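Local coordinates for protein cycloalternan-forming enzyme (Listeria monocytogenes serovar 1/2a, PDB 5F7U) that belongs to the family 31 glycoside hydrolases, with a TIM-barrel domain flanked by beta-rich domains and a family 6 carbohydrate-binding module, at residues T887-D892 against A927-V932. The protein carries 1 engineered substitution. Residues are numbered along the deposited sequence; the frame is centred on the assembly and turned at random.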
loop_
_atom_site.group_PDB
_atom_site.type_symbol
_atom_site.label_atom_id
_atom_site.label_comp_id
_atom_site.label_asym_id
_atom_site.label_seq_id
_atom_site.Cartn_x
_atom_site.Cartn_y
_atom_site.Cartn_z
ATOM N N THR A 887 -17.863 4.314 -38.699
ATOM C CA THR A 887 -18.662 3.142 -39.034
ATOM C C THR A 887 -18.690 2.154 -37.884
ATOM O O THR A 887 -17.760 2.092 -37.065
ATOM C CB THR A 887 -18.118 2.407 -40.273
ATOM O OG1 THR A 887 -16.760 2.035 -40.020
ATOM C CG2 THR A 887 -18.199 3.283 -41.520
ATOM N N ILE A 888 -19.775 1.392 -37.818
ATOM C CA ILE A 888 -19.867 0.267 -36.907
ATOM C C ILE A 888 -20.313 -0.896 -37.770
ATOM O O ILE A 888 -21.348 -0.818 -38.430
ATOM C CB ILE A 888 -20.848 0.507 -35.740
ATOM C CG1 ILE A 888 -20.428 1.750 -34.930
ATOM C CG2 ILE A 888 -20.902 -0.737 -34.854
ATOM C CD1 ILE A 888 -21.286 2.054 -33.711
ATOM N N ASP A 889 -19.500 -1.952 -37.783
ATOM C CA ASP A 889 -19.703 -3.113 -38.664
ATOM C C ASP A 889 -19.821 -2.716 -40.147
ATOM O O ASP A 889 -20.584 -3.323 -40.909
ATOM C CB ASP A 889 -20.885 -3.984 -38.170
ATOM C CG ASP A 889 -20.606 -4.641 -36.814
ATOM O OD1 ASP A 889 -19.425 -4.852 -36.476
ATOM O OD2 ASP A 889 -21.581 -4.967 -36.086
ATOM N N GLY A 890 -19.062 -1.689 -40.536
ATOM C CA GLY A 890 -19.043 -1.179 -41.917
ATOM C C GLY A 890 -20.109 -0.149 -42.243
ATOM O O GLY A 890 -20.031 0.514 -43.283
ATOM N N ALA A 891 -21.120 -0.034 -41.378
ATOM C CA ALA A 891 -22.265 0.848 -41.613
ATOM C C ALA A 891 -22.024 2.200 -40.964
ATOM O O ALA A 891 -21.653 2.270 -39.785
ATOM C CB ALA A 891 -23.547 0.223 -41.079
ATOM N N ASP A 892 -22.224 3.270 -41.742
ATOM C CA ASP A 892 -22.038 4.643 -41.254
ATOM C C ASP A 892 -22.976 4.952 -40.100
ATOM O O ASP A 892 -24.171 4.635 -40.157
ATOM C CB ASP A 892 -22.242 5.670 -42.383
ATOM C CG ASP A 892 -20.948 5.990 -43.141
ATOM O OD1 ASP A 892 -20.468 5.163 -43.952
ATOM O OD2 ASP A 892 -20.419 7.100 -42.943
ATOM N N ALA A 927 -23.102 -9.570 -29.744
ATOM C CA ALA A 927 -22.119 -9.905 -30.757
ATOM C C ALA A 927 -21.030 -8.853 -30.734
ATOM O O ALA A 927 -21.256 -7.739 -30.256
ATOM C CB ALA A 927 -22.768 -9.949 -32.135
ATOM N N LYS A 928 -19.856 -9.217 -31.248
ATOM C CA LYS A 928 -18.740 -8.281 -31.419
ATOM C C LYS A 928 -19.127 -7.187 -32.412
ATOM O O LYS A 928 -19.897 -7.436 -33.348
ATOM C CB LYS A 928 -17.495 -9.007 -31.924
ATOM C CG LYS A 928 -16.940 -10.064 -30.969
ATOM C CD LYS A 928 -15.648 -10.719 -31.476
ATOM C CE LYS A 928 -14.458 -9.753 -31.595
ATOM N NZ LYS A 928 -14.128 -8.910 -30.394
ATOM N N GLN A 929 -18.616 -5.980 -32.190
ATOM C CA GLN A 929 -18.871 -4.853 -33.092
ATOM C C GLN A 929 -17.563 -4.193 -33.467
ATOM O O GLN A 929 -16.741 -3.912 -32.602
ATOM C CB GLN A 929 -19.826 -3.831 -32.467
ATOM C CG GLN A 929 -21.242 -4.374 -32.273
ATOM C CD GLN A 929 -22.175 -3.329 -31.717
ATOM O OE1 GLN A 929 -22.309 -3.186 -30.499
ATOM N NE2 GLN A 929 -22.814 -2.576 -32.603
ATOM N N ALA A 930 -17.386 -3.943 -34.758
ATOM C CA ALA A 930 -16.155 -3.351 -35.276
ATOM C C ALA A 930 -16.357 -1.857 -35.549
ATOM O O ALA A 930 -17.045 -1.487 -36.504
ATOM C CB ALA A 930 -15.706 -4.096 -36.529
ATOM N N ILE A 931 -15.759 -1.007 -34.709
ATOM C CA ILE A 931 -15.915 0.448 -34.808
ATOM C C ILE A 931 -14.686 0.987 -35.532
ATOM O O ILE A 931 -13.560 0.643 -35.174
ATOM C CB ILE A 931 -16.044 1.117 -33.408
ATOM C CG1 ILE A 931 -17.298 0.608 -32.663
ATOM C CG2 ILE A 931 -16.050 2.648 -33.516
ATOM C CD1 ILE A 931 -17.322 0.967 -31.180
ATOM N N VAL A 932 -14.898 1.801 -36.563
ATOM C CA VAL A 932 -13.774 2.451 -37.255
ATOM C C VAL A 932 -14.006 3.955 -37.314
ATOM O O VAL A 932 -15.073 4.409 -37.768
ATOM C CB VAL A 932 -13.536 1.877 -38.676
ATOM C CG1 VAL A 932 -12.344 2.548 -39.327
ATOM C CG2 VAL A 932 -13.307 0.371 -38.627
HETATM O O HOH W 1 -16.848 -0.474 -39.098
HETATM O O HOH W 2 -22.480 -7.079 -34.578
#
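Strands 885-888 and 929-934 run antiparallel here, Thr887 and Val932 forming a hydrogen-bonded pair and Ile888 and Ile931 the next, non-hydrogen-bonded one, with CA atoms 4.5 Å apart. Both bonds of the first pair are nearly straight, 164° and 166° at the hydrogen, and lie in the carbonyl planes. Past the last bridge, Asp889 N still donates to Ala930 O, though from above the carbonyl plane. Between the same two residues the return bond comes from the side chain: with CG beside its own backbone N (chi1 -66°), Asp889 OD1 accepts the N-H of Ala930 (OD1 to N 2.8 Å), which meets it from above the carboxylate plane. A type I' turn, closed by bonds in both directions between Ile888 and Ala891, joins 885-888 to 891-892 in a two-residue beta-hairpin; 891-892 is the outermost strand of an antiparallel sheet in which 929-934 is also bonded to 862-867. One face carries Ile888 and Ile931, side by side with CG1 atoms 4.0 Å apart; both also touch strand 917-922 of a second sheet. On the other face Thr887 OG1 lies 3.5 Å from Val932 CB. One water joins Thr887 OG1 and Gly890 N to Ala930 O, giving that carbonyl a second donor; another donates to Asp889 OD2 and Lys928 O.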